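Local atomic coordinates of VlsE1 (PDB entry 1L8W), a protein that is a variable surface lipoprotein antigen of the Lyme disease spirochaete and probably serves evasion of the host immune response through antigenic switching. Residues Gly191-Lys196 against Phe287-Gly292; Glu206-Ala211 against Glu298-Gly303. One frame throughout, in Å; residues are numbered along the deposited sequence.

Contact 1 (Gly191-Lys196 against Phe287-Gly292); sequences GKLFGK and FAVKDG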
loop_
_atom_site.group_PDB
_atom_site.type_symbol
_atom_site.label_atom_id
_atom_site.label_comp_id
_atom_site.label_asym_id
_atom_site.label_seq_id
_atom_site.Cartn_x
_atom_site.Cartn_y
_atom_site.Cartn_z
ATOM N N GLY A 191 -16.352 3.105 -0.059
ATOM C CA GLY A 191 -16.493 2.225 1.091
ATOM C C GLY A 191 -17.404 1.031 0.874
ATOM O O GLY A 191 -17.254 0.009 1.545
ATOM N N LYS A 192 -18.343 1.145 -0.060
ATOM C CA LYS A 192 -19.284 0.060 -0.334
ATOM C C LYS A 192 -18.587 -1.219 -0.775
ATOM O O LYS A 192 -19.149 -2.311 -0.669
ATOM C CB LYS A 192 -20.287 0.487 -1.410
ATOM C CG LYS A 192 -21.050 1.755 -1.067
ATOM C CD LYS A 192 -22.026 2.148 -2.163
ATOM C CE LYS A 192 -22.897 3.309 -1.694
ATOM N NZ LYS A 192 -23.922 3.656 -2.708
ATOM N N LEU A 193 -17.370 -1.074 -1.281
ATOM C CA LEU A 193 -16.586 -2.206 -1.757
ATOM C C LEU A 193 -15.971 -2.969 -0.598
ATOM O O LEU A 193 -15.539 -4.109 -0.760
ATOM C CB LEU A 193 -15.478 -1.712 -2.695
ATOM C CG LEU A 193 -15.982 -0.872 -3.873
ATOM C CD1 LEU A 193 -14.825 -0.508 -4.760
ATOM C CD2 LEU A 193 -17.031 -1.637 -4.660
ATOM N N PHE A 194 -15.947 -2.331 0.570
ATOM C CA PHE A 194 -15.378 -2.921 1.773
ATOM C C PHE A 194 -16.391 -3.688 2.620
ATOM O O PHE A 194 -16.063 -4.178 3.702
ATOM C CB PHE A 194 -14.701 -1.825 2.608
ATOM C CG PHE A 194 -13.489 -1.221 1.938
ATOM C CD1 PHE A 194 -13.631 -0.379 0.843
ATOM C CD2 PHE A 194 -12.208 -1.561 2.352
ATOM C CE1 PHE A 194 -12.516 0.109 0.168
ATOM C CE2 PHE A 194 -11.082 -1.077 1.683
ATOM C CZ PHE A 194 -11.234 -0.243 0.590
ATOM N N GLY A 195 -17.615 -3.810 2.118
ATOM C CA GLY A 195 -18.639 -4.513 2.868
ATOM C C GLY A 195 -18.900 -5.915 2.360
ATOM O O GLY A 195 -18.055 -6.509 1.697
ATOM N N LYS A 196 -20.078 -6.446 2.667
ATOM C CA LYS A 196 -20.436 -7.788 2.230
ATOM C C LYS A 196 -20.816 -7.783 0.760
ATOM O O LYS A 196 -20.941 -6.726 0.141
ATOM C CB LYS A 196 -21.587 -8.333 3.077
ATOM C CG LYS A 196 -22.824 -7.476 3.064
ATOM C CD LYS A 196 -23.802 -7.892 4.152
ATOM C CE LYS A 196 -23.204 -7.684 5.538
ATOM N NZ LYS A 196 -24.180 -7.998 6.620
ATOM N N PHE A 287 -12.615 -7.201 -2.806
ATOM C CA PHE A 287 -13.618 -6.160 -3.008
ATOM C C PHE A 287 -14.962 -6.764 -3.390
ATOM O O PHE A 287 -15.064 -7.544 -4.344
ATOM C CB PHE A 287 -13.113 -5.189 -4.070
ATOM C CG PHE A 287 -11.787 -4.577 -3.718
ATOM C CD1 PHE A 287 -11.721 -3.464 -2.883
ATOM C CD2 PHE A 287 -10.604 -5.165 -4.148
ATOM C CE1 PHE A 287 -10.496 -2.951 -2.473
ATOM C CE2 PHE A 287 -9.367 -4.659 -3.743
ATOM C CZ PHE A 287 -9.313 -3.552 -2.901
ATOM N N ALA A 288 -15.993 -6.402 -2.632
ATOM C CA ALA A 288 -17.327 -6.942 -2.854
ATOM C C ALA A 288 -18.334 -6.038 -3.577
ATOM O O ALA A 288 -18.371 -4.818 -3.381
ATOM C CB ALA A 288 -17.902 -7.399 -1.517
ATOM N N VAL A 289 -19.154 -6.665 -4.412
ATOM C CA VAL A 289 -20.183 -5.972 -5.175
ATOM C C VAL A 289 -21.492 -6.777 -5.092
ATOM O O VAL A 289 -21.482 -7.955 -4.705
ATOM C CB VAL A 289 -19.773 -5.837 -6.664
ATOM C CG1 VAL A 289 -18.493 -5.018 -6.793
ATOM C CG2 VAL A 289 -19.576 -7.219 -7.275
ATOM N N LYS A 290 -22.608 -6.133 -5.443
ATOM C CA LYS A 290 -23.923 -6.779 -5.440
ATOM C C LYS A 290 -23.940 -7.761 -6.606
ATOM O O LYS A 290 -23.139 -7.632 -7.531
ATOM C CB LYS A 290 -25.038 -5.745 -5.665
ATOM C CG LYS A 290 -25.019 -4.561 -4.710
ATOM C CD LYS A 290 -25.946 -3.419 -5.158
ATOM C CE LYS A 290 -27.432 -3.759 -5.050
ATOM N NZ LYS A 290 -27.952 -4.640 -6.139
ATOM N N ASP A 291 -24.841 -8.740 -6.571
ATOM C CA ASP A 291 -24.933 -9.693 -7.672
ATOM C C ASP A 291 -25.471 -8.940 -8.885
ATOM O O ASP A 291 -26.315 -8.049 -8.751
ATOM C CB ASP A 291 -25.857 -10.861 -7.317
ATOM C CG ASP A 291 -26.775 -10.548 -6.158
ATOM O OD1 ASP A 291 -27.506 -9.534 -6.223
ATOM O OD2 ASP A 291 -26.762 -11.326 -5.181
ATOM N N GLY A 292 -24.977 -9.292 -10.067
ATOM C CA GLY A 292 -25.405 -8.601 -11.268
ATOM C C GLY A 292 -24.600 -7.322 -11.417
ATOM O O GLY A 292 -24.929 -6.453 -12.222
#
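Leu193 and Ala288 hold the two segments together through their backbones: Ala288 N donates to Leu193 O at 3.0 Å, nearly straight at the hydrogen with an N-H...O angle of 166°. Two CA-H...O contacts flank it, Phe287 CA to Leu193 O and, in the reverse sense, Leu193 CA to Ala288 O, each 3.6 Å. Ala288 CB rests against two carbonyl oxygens of the loop that continues from the 3-10 turn of the other segment, 3.3 Å from Gly195 O and 3.5 Å from Lys196 O.

On the apolar side, Phe287 CG lies anti to its own carbonyl carbon (chi1 -57°), and the ring edge reaches the 191-196 segment at two neighbouring atoms. CD1 meets Leu193 CB at 4.1 Å, and CE1 meets Phe194 CZ. The two phenylalanines form a T-shaped pair, the edge of Phe287 toward the face of Phe194, with centroids 5.9 Å apart and planes at 90°. Leu193 CD2 extends the apolar contact to Val289 CG1.

Farther out, Phe194 packs on Phe261 and on helix 269-281, while Phe287 touches Ile301 and Ala305 of helix 294-333. Backbone bonds from Phe287 to Glu140 and Val142 tie strand 287-288 to strand 141-142. The arrangement is that of a 3-10 turn docked by one backbone bond on a strand of a minimal two-stranded parallel sheet, in an otherwise largely helical lipoprotein fold.

Contact 2 (Glu206-Ala211 against Glu298-Gly303); sequences EAASKA and EGAIKG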
loop_
_atom_site.group_PDB
_atom_site.type_symbol
_atom_site.label_atom_id
_atom_site.label_comp_id
_atom_site.label_asym_id
_atom_site.label_seq_id
_atom_site.Cartn_x
_atom_site.Cartn_y
_atom_site.Cartn_z
ATOM N N GLU A 206 -20.910 2.350 -9.764
ATOM C CA GLU A 206 -20.594 3.706 -9.326
ATOM C C GLU A 206 -19.594 3.790 -8.172
ATOM O O GLU A 206 -18.781 4.721 -8.113
ATOM C CB GLU A 206 -21.875 4.436 -8.921
ATOM C CG GLU A 206 -21.629 5.609 -7.978
ATOM C CD GLU A 206 -22.910 6.255 -7.505
ATOM O OE1 GLU A 206 -23.820 5.515 -7.086
ATOM O OE2 GLU A 206 -23.005 7.499 -7.546
ATOM N N ALA A 207 -19.668 2.841 -7.246
ATOM C CA ALA A 207 -18.761 2.835 -6.105
ATOM C C ALA A 207 -17.344 2.475 -6.555
ATOM O O ALA A 207 -16.368 2.966 -5.987
ATOM C CB ALA A 207 -19.244 1.854 -5.055
ATOM N N ALA A 208 -17.244 1.620 -7.572
ATOM C CA ALA A 208 -15.951 1.204 -8.111
ATOM C C ALA A 208 -15.309 2.383 -8.817
ATOM O O ALA A 208 -14.085 2.487 -8.871
ATOM C CB ALA A 208 -16.121 0.043 -9.091
ATOM N N SER A 209 -16.142 3.263 -9.368
ATOM C CA SER A 209 -15.648 4.449 -10.055
ATOM C C SER A 209 -15.113 5.419 -9.000
ATOM O O SER A 209 -14.114 6.111 -9.218
ATOM C CB SER A 209 -16.778 5.094 -10.864
ATOM O OG SER A 209 -16.302 6.103 -11.738
ATOM N N LYS A 210 -15.778 5.446 -7.851
ATOM C CA LYS A 210 -15.385 6.299 -6.734
ATOM C C LYS A 210 -14.013 5.876 -6.226
ATOM O O LYS A 210 -13.154 6.720 -5.946
ATOM C CB LYS A 210 -16.411 6.189 -5.601
ATOM C CG LYS A 210 -17.825 6.672 -5.975
ATOM C CD LYS A 210 -17.787 8.089 -6.537
ATOM C CE LYS A 210 -19.184 8.637 -6.820
ATOM N NZ LYS A 210 -19.917 8.984 -5.566
ATOM N N ALA A 211 -13.810 4.561 -6.125
ATOM C CA ALA A 211 -12.539 4.007 -5.656
ATOM C C ALA A 211 -11.424 4.349 -6.626
ATOM O O ALA A 211 -10.319 4.696 -6.208
ATOM C CB ALA A 211 -12.647 2.488 -5.495
ATOM N N GLU A 298 -16.296 -4.795 -11.888
ATOM C CA GLU A 298 -15.012 -5.495 -11.729
ATOM C C GLU A 298 -13.811 -4.685 -12.242
ATOM O O GLU A 298 -12.881 -4.359 -11.487
ATOM C CB GLU A 298 -15.069 -6.818 -12.488
ATOM C CG GLU A 298 -13.969 -7.804 -12.150
ATOM C CD GLU A 298 -14.140 -9.106 -12.918
ATOM O OE1 GLU A 298 -15.294 -9.590 -13.017
ATOM O OE2 GLU A 298 -13.126 -9.645 -13.415
ATOM N N GLY A 299 -13.850 -4.382 -13.538
ATOM C CA GLY A 299 -12.790 -3.636 -14.192
ATOM C C GLY A 299 -12.358 -2.377 -13.475
ATOM O O GLY A 299 -11.169 -2.109 -13.350
ATOM N N ALA A 300 -13.329 -1.617 -12.986
ATOM C CA ALA A 300 -13.054 -0.371 -12.288
ATOM C C ALA A 300 -12.361 -0.563 -10.944
ATOM O O ALA A 300 -11.387 0.119 -10.639
ATOM C CB ALA A 300 -14.347 0.407 -12.097
ATOM N N ILE A 301 -12.860 -1.478 -10.122
ATOM C CA ILE A 301 -12.223 -1.667 -8.829
ATOM C C ILE A 301 -10.846 -2.317 -8.986
ATOM O O ILE A 301 -9.911 -2.014 -8.250
ATOM C CB ILE A 301 -13.090 -2.522 -7.883
ATOM C CG1 ILE A 301 -12.368 -2.679 -6.541
ATOM C CG2 ILE A 301 -13.341 -3.880 -8.491
ATOM C CD1 ILE A 301 -11.918 -1.345 -5.931
ATOM N N LYS A 302 -10.738 -3.212 -9.957
ATOM C CA LYS A 302 -9.488 -3.900 -10.252
ATOM C C LYS A 302 -8.440 -2.866 -10.680
ATOM O O LYS A 302 -7.291 -2.904 -10.243
ATOM C CB LYS A 302 -9.739 -4.918 -11.371
ATOM C CG LYS A 302 -8.581 -5.810 -11.727
ATOM C CD LYS A 302 -8.967 -6.776 -12.847
ATOM C CE LYS A 302 -7.767 -7.606 -13.324
ATOM N NZ LYS A 302 -6.696 -6.750 -13.931
ATOM N N GLY A 303 -8.851 -1.925 -11.521
ATOM C CA GLY A 303 -7.932 -0.907 -11.987
ATOM C C GLY A 303 -7.443 -0.029 -10.856
ATOM O O GLY A 303 -6.285 0.389 -10.839
#
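Ala208 and Ile301 mark the closest backbone approach, their CA atoms 4.8 Å apart, where helix segments 206-211 and 298-303 run side by side in the same direction. The segment axes come within 7.9 Å and cross at 20°, a close, nearly parallel pairing consistent with the alanines at the interface. Segment 298-303 is kinked, the N atoms of Gly299 and Ala300 making no bond to the preceding turn; regular i to i+4 bonding is present again at Lys302 N to Glu298 O.

The methyl of Ala208 carries the contact. Its CB points at the opposing helix and meets Ala300 CB at 3.5 Å, a tight methyl-to-methyl touch, while lying 3.7 Å from the backbone N of Ile301. Ala300 CB in turn reaches the backbone of the other helix, 3.8 Å from Ala208 O. One turn further on, Ala211 CB also points across and packs on Ile301 CD1 at 3.9 Å. Ile301 has CG1 anti to its backbone N (chi1 -180°), and the tip of that branch, CD1, makes this touch; its CB lies 4.2 Å from Ala208 CB.

Some polar groups bond outside the contact. Lys302 NZ forms salt bridges with Glu306 and Asp56, and the backbone N of Ala207 donates to Asp204 OD1. Ile301 also touches Val141 of strand 141-142.

The side-chain contacts are apolar, made by alanine methyls and one isoleucine branch, with methyls also lying on backbone N and O; neither salt bridge nor hydrogen bond joins the segments. Packing here therefore rests on close van der Waals contact of small groups, buried at Ala208, Ala211 and Ile301 and more open at Ala300.

Overall arrangement
From the N terminus, the chain passes through strand 141-142 and helix 153-170 before reaching the loop with 191-196, then helix 205-216 with 206-211. After the intervening helices it returns as strand 287-288 and then helix 294-333, so the second halves follow in the same order as the first. Contact 1 closes a loop of 90 residues and contact 2 one of 86, and the two cross rather than nest. Their centres lie about 10 Å apart and they share apolar packing: Leu193 packs on Ile301 and Ala211, and Phe287 lies on Ile301. Together they tie the loop, strand 287-288 and both helices into one apolar cluster around Leu193 and Ile301.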